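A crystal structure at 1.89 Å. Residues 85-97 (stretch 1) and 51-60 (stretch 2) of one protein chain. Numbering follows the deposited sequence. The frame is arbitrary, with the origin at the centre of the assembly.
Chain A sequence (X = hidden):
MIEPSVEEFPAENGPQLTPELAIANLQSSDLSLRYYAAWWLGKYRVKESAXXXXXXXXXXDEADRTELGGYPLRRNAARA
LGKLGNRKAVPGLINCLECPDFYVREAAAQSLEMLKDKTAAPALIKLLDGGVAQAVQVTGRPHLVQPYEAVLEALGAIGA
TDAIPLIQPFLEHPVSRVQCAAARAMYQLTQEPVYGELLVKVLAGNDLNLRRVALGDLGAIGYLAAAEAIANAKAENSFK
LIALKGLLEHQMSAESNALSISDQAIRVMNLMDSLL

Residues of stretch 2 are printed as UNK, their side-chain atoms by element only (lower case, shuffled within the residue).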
ATOM      1  N   GLY A  85      -7.509  23.197  -2.593  1.00 28.78           N
ATOM      2  CA  GLY A  85      -8.727  23.850  -2.907  1.00 31.18           C
ATOM      3  C   GLY A  85      -8.776  25.334  -2.604  1.00 29.08           C
ATOM      4  O   GLY A  85      -9.851  25.858  -2.414  1.00 39.91           O
ATOM      5  N   ASN A  86      -7.650  26.013  -2.472  1.00 29.23           N
ATOM      6  CA  ASN A  86      -7.667  27.419  -2.098  1.00 28.87           C
ATOM      7  C   ASN A  86      -7.251  28.286  -3.296  1.00 31.02           C
ATOM      8  O   ASN A  86      -6.105  28.309  -3.697  1.00 24.20           O
ATOM      9  CB  ASN A  86      -6.787  27.665  -0.934  1.00 32.16           C
ATOM     10  CG  ASN A  86      -6.998  29.052  -0.322  1.00 36.30           C
ATOM     11  OD1 ASN A  86      -7.225  30.040  -1.007  1.00 34.46           O
ATOM     12  ND2 ASN A  86      -6.860  29.120   0.949  1.00 34.61           N
ATOM     13  N   ARG A  87      -8.208  29.031  -3.843  1.00 30.27           N
ATOM     14  CA  ARG A  87      -7.980  29.839  -5.045  1.00 28.67           C
ATOM     15  C   ARG A  87      -7.110  31.068  -4.828  1.00 27.33           C
ATOM     16  O   ARG A  87      -6.695  31.738  -5.773  1.00 27.09           O
ATOM     17  CB  ARG A  87      -9.295  30.213  -5.641  1.00 29.79           C
ATOM     18  CG  ARG A  87     -10.107  29.026  -6.092  1.00 33.72           C
ATOM     19  CD  ARG A  87     -11.359  29.507  -6.787  1.00 36.93           C
ATOM     20  NE  ARG A  87     -12.043  28.408  -7.453  1.00 38.29           N
ATOM     21  CZ  ARG A  87     -12.917  28.554  -8.438  1.00 42.01           C
ATOM     22  NH1 ARG A  87     -13.240  29.777  -8.937  1.00 42.61           N
ATOM     23  NH2 ARG A  87     -13.497  27.458  -8.926  1.00 43.84           N
ATOM     24  N   LYS A  88      -6.757  31.353  -3.595  1.00 24.96           N
ATOM     25  CA  LYS A  88      -5.655  32.278  -3.388  1.00 25.61           C
ATOM     26  C   LYS A  88      -4.407  31.937  -4.128  1.00 27.78           C
ATOM     27  O   LYS A  88      -3.562  32.805  -4.416  1.00 26.14           O
ATOM     28  CB  LYS A  88      -5.277  32.237  -1.890  1.00 32.24           C
ATOM     29  CG  LYS A  88      -4.307  33.304  -1.501  1.00 36.98           C
ATOM     30  CD  LYS A  88      -4.112  33.445   0.018  1.00 40.36           C
ATOM     31  CE  LYS A  88      -3.038  34.532   0.121  1.00 46.44           C
ATOM     32  NZ  LYS A  88      -2.526  34.793   1.480  1.00 51.21           N
ATOM     33  N   ALA A  89      -4.224  30.613  -4.373  1.00 24.93           N
ATOM     34  CA  ALA A  89      -3.056  30.150  -5.138  1.00 25.18           C
ATOM     35  C   ALA A  89      -3.016  30.453  -6.616  1.00 22.91           C
ATOM     36  O   ALA A  89      -1.958  30.220  -7.297  1.00 21.77           O
ATOM     37  CB  ALA A  89      -2.938  28.639  -4.920  1.00 26.78           C
ATOM     38  N   VAL A  90      -4.158  30.877  -7.180  1.00 23.01           N
ATOM     39  CA  VAL A  90      -4.320  30.915  -8.608  1.00 22.11           C
ATOM     40  C   VAL A  90      -3.323  31.809  -9.271  1.00 20.71           C
ATOM     41  O   VAL A  90      -2.668  31.395 -10.214  1.00 23.14           O
ATOM     42  CB  VAL A  90      -5.773  31.139  -9.010  1.00 23.69           C
ATOM     43  CG1 VAL A  90      -5.958  31.532 -10.471  1.00 25.32           C
ATOM     44  CG2 VAL A  90      -6.577  29.889  -8.742  1.00 25.37           C
ATOM     45  N   PRO A  91      -3.110  33.052  -8.767  1.00 21.93           N
ATOM     46  CA  PRO A  91      -2.171  33.900  -9.437  1.00 22.31           C
ATOM     47  C   PRO A  91      -0.719  33.376  -9.476  1.00 23.06           C
ATOM     48  O   PRO A  91      -0.064  33.464 -10.533  1.00 23.71           O
ATOM     49  CB  PRO A  91      -2.301  35.231  -8.672  1.00 24.91           C
ATOM     50  CG  PRO A  91      -3.677  35.198  -8.184  1.00 21.95           C
ATOM     51  CD  PRO A  91      -3.914  33.790  -7.795  1.00 22.45           C
ATOM     52  N   GLY A  92      -0.254  32.842  -8.376  1.00 23.45           N
ATOM     53  CA  GLY A  92       1.066  32.233  -8.342  1.00 25.31           C
ATOM     54  C   GLY A  92       1.181  31.036  -9.268  1.00 20.75           C
ATOM     55  O   GLY A  92       2.198  30.849  -9.933  1.00 24.25           O
ATOM     56  N   LEU A  93       0.117  30.229  -9.338  1.00 20.83           N
ATOM     57  CA  LEU A  93       0.101  29.094 -10.259  1.00 19.96           C
ATOM     58  C   LEU A  93       0.111  29.565 -11.680  1.00 18.18           C
ATOM     59  O   LEU A  93       0.817  29.011 -12.536  1.00 17.73           O
ATOM     60  CB  LEU A  93      -1.077  28.131  -9.993  1.00 18.75           C
ATOM     61  CG  LEU A  93      -0.981  27.385  -8.705  1.00 19.24           C
ATOM     62  CD1 LEU A  93      -2.334  26.791  -8.366  1.00 21.34           C
ATOM     63  CD2 LEU A  93       0.209  26.372  -8.692  1.00 20.28           C
ATOM     64  N   ILE A  94      -0.641  30.625 -11.965  1.00 17.88           N
ATOM     65  CA  ILE A  94      -0.611  31.266 -13.260  1.00 17.96           C
ATOM     66  C   ILE A  94       0.775  31.711 -13.686  1.00 20.20           C
ATOM     67  O   ILE A  94       1.262  31.468 -14.839  1.00 20.63           O
ATOM     68  CB  ILE A  94      -1.640  32.394 -13.320  1.00 22.76           C
ATOM     69  CG1 ILE A  94      -3.012  31.789 -13.397  1.00 27.07           C
ATOM     70  CG2 ILE A  94      -1.417  33.241 -14.594  1.00 26.24           C
ATOM     71  CD1 ILE A  94      -4.102  32.809 -13.195  1.00 26.31           C
ATOM     72  N   ASN A  95       1.489  32.294 -12.750  1.00 19.51           N
ATOM     73  CA  ASN A  95       2.860  32.661 -13.026  1.00 23.01           C
ATOM     74  C   ASN A  95       3.757  31.486 -13.390  1.00 22.37           C
ATOM     75  O   ASN A  95       4.640  31.577 -14.212  1.00 21.46           O
ATOM     76  CB  ASN A  95       3.496  33.268 -11.762  1.00 25.82           C
ATOM     77  CG  ASN A  95       3.064  34.681 -11.491  1.00 36.52           C
ATOM     78  OD1 ASN A  95       2.513  35.355 -12.352  1.00 34.63           O
ATOM     79  ND2 ASN A  95       3.314  35.137 -10.273  1.00 36.92           N
ATOM     80  N   CYS A  96       3.512  30.362 -12.746  1.00 20.47           N
ATOM     81  CA  CYS A  96       4.285  29.143 -12.983  1.00 22.92           C
ATOM     82  C   CYS A  96       4.094  28.586 -14.419  1.00 21.08           C
ATOM     83  O   CYS A  96       4.920  27.820 -14.908  1.00 22.46           O
ATOM     84  CB  CYS A  96       3.815  28.068 -12.016  1.00 22.01           C
ATOM     85  SG  CYS A  96       4.481  28.325 -10.345  1.00 29.32           S
ATOM     86  N   LEU A  97       2.992  28.936 -15.059  1.00 19.57           N
ATOM     87  CA  LEU A  97       2.772  28.610 -16.465  1.00 19.55           C
ATOM     88  C   LEU A  97       3.781  29.248 -17.405  1.00 22.55           C
ATOM     89  O   LEU A  97       3.893  28.809 -18.562  1.00 24.38           O
ATOM     90  CB  LEU A  97       1.347  28.882 -16.927  1.00 21.20           C
ATOM     91  CG  LEU A  97       0.241  28.181 -16.202  1.00 21.41           C
ATOM     92  CD1 LEU A  97      -1.101  28.725 -16.737  1.00 24.68           C
ATOM     93  CD2 LEU A  97       0.341  26.646 -16.442  1.00 22.83           C
ATOM     94  N   UNK A  51      -0.513  26.974   5.603  1.00 31.56           N
ATOM     95  CA  UNK A  51       0.088  25.969   4.688  1.00 31.93           C
ATOM     96  C   UNK A  51       0.029  26.518   3.259  1.00 26.69           C
ATOM     97  O   UNK A  51       1.030  26.597   2.578  1.00 28.46           O
ATOM     98  c   UNK A  51      -0.665  24.684   4.827  1.00 34.36           C
ATOM     99  N   UNK A  52      -1.107  27.077   2.912  1.00 24.62           N
ATOM    100  CA  UNK A  52      -1.337  27.646   1.596  1.00 24.63           C
ATOM    101  C   UNK A  52      -0.357  28.753   1.345  1.00 29.83           C
ATOM    102  O   UNK A  52       0.309  28.779   0.338  1.00 23.48           O
ATOM    103  c   UNK A  52      -3.048  28.846   0.109  1.00 27.05           C
ATOM    104  c   UNK A  52      -2.822  28.086   1.405  1.00 23.86           C
ATOM    105  c   UNK A  52      -3.785  26.938   1.437  1.00 27.68           C
ATOM    106  N   UNK A  53      -0.250  29.722   2.267  1.00 33.59           N
ATOM    107  CA  UNK A  53       0.686  30.825   2.085  1.00 29.46           C
ATOM    108  C   UNK A  53       2.127  30.393   1.944  1.00 25.91           C
ATOM    109  O   UNK A  53       2.878  30.868   1.099  1.00 28.94           O
ATOM    110  o   UNK A  53      -1.621  32.439   2.467  1.00 43.73           O
ATOM    111  c   UNK A  53       0.613  31.781   3.298  1.00 37.63           C
ATOM    112  c   UNK A  53      -0.757  32.552   3.379  1.00 44.22           C
ATOM    113  o   UNK A  53      -0.986  33.240   4.394  1.00 50.79           O
ATOM    114  N   UNK A  54       2.546  29.471   2.787  1.00 31.16           N
ATOM    115  CA  UNK A  54       3.909  28.913   2.690  1.00 28.54           C
ATOM    116  C   UNK A  54       4.194  28.217   1.351  1.00 25.25           C
ATOM    117  O   UNK A  54       5.308  28.330   0.755  1.00 25.71           O
ATOM    118  c   UNK A  54       4.131  27.947   3.848  1.00 30.27           C
ATOM    119  N   UNK A  55       3.200  27.506   0.862  1.00 26.75           N
ATOM    120  CA  UNK A  55       3.394  26.850  -0.453  1.00 24.46           C
ATOM    121  C   UNK A  55       3.445  27.855  -1.585  1.00 22.83           C
ATOM    122  O   UNK A  55       4.256  27.712  -2.522  1.00 24.45           O
ATOM    123  c   UNK A  55       3.631  23.681  -0.230  1.00 25.00           C
ATOM    124  c   UNK A  55       1.177  23.826   0.269  1.00 22.21           C
ATOM    125  c   UNK A  55       2.470  24.582   0.208  1.00 23.46           C
ATOM    126  c   UNK A  55       2.331  25.795  -0.672  1.00 22.03           C
ATOM    127  N   UNK A  56       2.623  28.902  -1.509  1.00 21.24           N
ATOM    128  CA  UNK A  56       2.692  29.966  -2.464  1.00 20.94           C
ATOM    129  C   UNK A  56       4.038  30.581  -2.498  1.00 23.69           C
ATOM    130  O   UNK A  56       4.576  30.802  -3.575  1.00 24.61           O
ATOM    131  c   UNK A  56      -1.019  31.069  -2.094  1.00 28.08           C
ATOM    132  c   UNK A  56       1.856  32.318  -3.048  1.00 22.59           C
ATOM    133  c   UNK A  56       0.249  30.347  -2.527  1.00 24.39           C
ATOM    134  c   UNK A  56       1.581  31.007  -2.222  1.00 22.85           C
ATOM    135  N   UNK A  57       4.630  30.848  -1.333  1.00 25.26           N
ATOM    136  CA  UNK A  57       5.963  31.415  -1.310  1.00 26.49           C
ATOM    137  C   UNK A  57       6.998  30.479  -1.976  1.00 25.99           C
ATOM    138  O   UNK A  57       7.884  30.888  -2.699  1.00 26.15           O
ATOM    139  c   UNK A  57       6.345  31.707   0.128  1.00 27.29           C
ATOM    140  N   UNK A  58       6.828  29.182  -1.768  1.00 25.28           N
ATOM    141  CA  UNK A  58       7.748  28.188  -2.346  1.00 22.94           C
ATOM    142  C   UNK A  58       7.629  28.093  -3.849  1.00 23.11           C
ATOM    143  O   UNK A  58       8.560  27.618  -4.506  1.00 25.94           O
ATOM    144  c   UNK A  58       7.438  26.878  -1.685  1.00 25.91           C
ATOM    145  N   UNK A  59       6.546  28.636  -4.435  1.00 22.86           N
ATOM    146  CA  UNK A  59       6.514  28.813  -5.893  1.00 26.38           C
ATOM    147  C   UNK A  59       7.610  29.751  -6.457  1.00 26.20           C
ATOM    148  O   UNK A  59       7.939  29.683  -7.620  1.00 26.05           O
ATOM    149  c   UNK A  59       2.704  29.035  -6.653  1.00 22.61           C
ATOM    150  c   UNK A  59       5.165  29.236  -6.385  1.00 23.88           C
ATOM    151  c   UNK A  59       4.114  27.043  -6.753  1.00 23.21           C
ATOM    152  c   UNK A  59       3.947  28.402  -6.109  1.00 23.85           C
ATOM    153  N   UNK A  60       8.226  30.564  -5.609  1.00 26.98           N
ATOM    154  CA  UNK A  60       9.329  31.402  -6.020  1.00 34.17           C
ATOM    155  C   UNK A  60      10.686  30.903  -5.496  1.00 35.69           C
ATOM    156  O   UNK A  60      11.668  31.616  -5.628  1.00 31.79           O
ATOM    157  c   UNK A  60       9.081  32.827  -5.498  1.00 38.18           C
ATOM    158  o   UNK A  60       7.692  35.125  -4.511  1.00 57.20           O
ATOM    159  c   UNK A  60       7.888  33.406  -6.245  1.00 48.06           C
ATOM    160  c   UNK A  60       7.283  34.669  -5.613  1.00 60.98           C
ATOM    161  o   UNK A  60       6.352  35.196  -6.252  1.00 68.84           O
TER

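Position 51 carries a single side-chain carbon, and nothing of stretch 1 comes near it; one carbon means Ala51. Its carbonyl O accepts the helical bond from N of position 55.

Position 52 has three carbons, forked at the first. Its CA-to-CB bond points toward stretch 1, and one branch carbon lies 3.8 Å from Asn86 ND2, an apolar methyl against the amide that begins the contact. This is Val52, and the carbon is CG2.

At position 53 there are two carbons, the second carrying two oxygens. One oxygen sits 2.7 Å from Lys88 NZ, too close for anything but a polar pairing, and the short carboxylate identifies Asp53. That oxygen is OD1, which accepts a hydrogen bond from Lys88 NZ within a salt bridge. The lysine reaches it fully extended, all four chi angles t.

Position 54 is one carbon out of reach of stretch 1: Ala54.

Position 55 shows four carbons forked at the second, the pattern of Leu55. It is buried but does not touch stretch 1.

Position 56 also has four carbons, but the fork is at the first and one arm is two carbons long. The carbon ending that arm lies 3.8 Å from Ala89 CA and 4.2 Å from Ala89 CB, while Lys88 CG lies 4.0 Å from the same carbon. This is Ile56, and the carbon is CD1. The small alanine leaves its backbone open to that methyl.

Positions 57 and 58 each have one carbon and face elsewhere: Ala57 and Ala58.

Position 59 again has four carbons forked at the second. One branch end rests 3.6 Å from Gly92 C and 4.2 Å from Leu93 CD2; the other lies 3.8 Å from Cys96 SG. This is Leu59, the residue most covered by stretch 1, and the two ends are CD1 and CD2 in that order. Glycine matters here, because an ideal CB on Gly92 would point toward stretch 2 and fall 3.1 Å from Leu59 CD1, a tight fit.

Position 60 has three carbons, the third bearing two oxygens: Glu60, exposed and making no close contact.

The contact works by spacing. Val52, Ile56 and Leu59 recur at intervals of four and three, so the helix and the turn that follows it present them on one side, toward stretch 1. Across from them, Ala89 and Gly92 keep the backbone accessible, and Leu93 and Cys96 supply apolar surface around Leu59. Asn86 OD1 accepts a hydrogen bond from Lys88 N at 2.9 Å, bracing the turn from which Lys88 reaches Asp53. One charged pair thus accompanies a row of apolar side chains, of which Ile56 and Leu59 pack partly against the small residues Ala89 and Gly92.

Stretch 2 51-60: AVDALIAALE
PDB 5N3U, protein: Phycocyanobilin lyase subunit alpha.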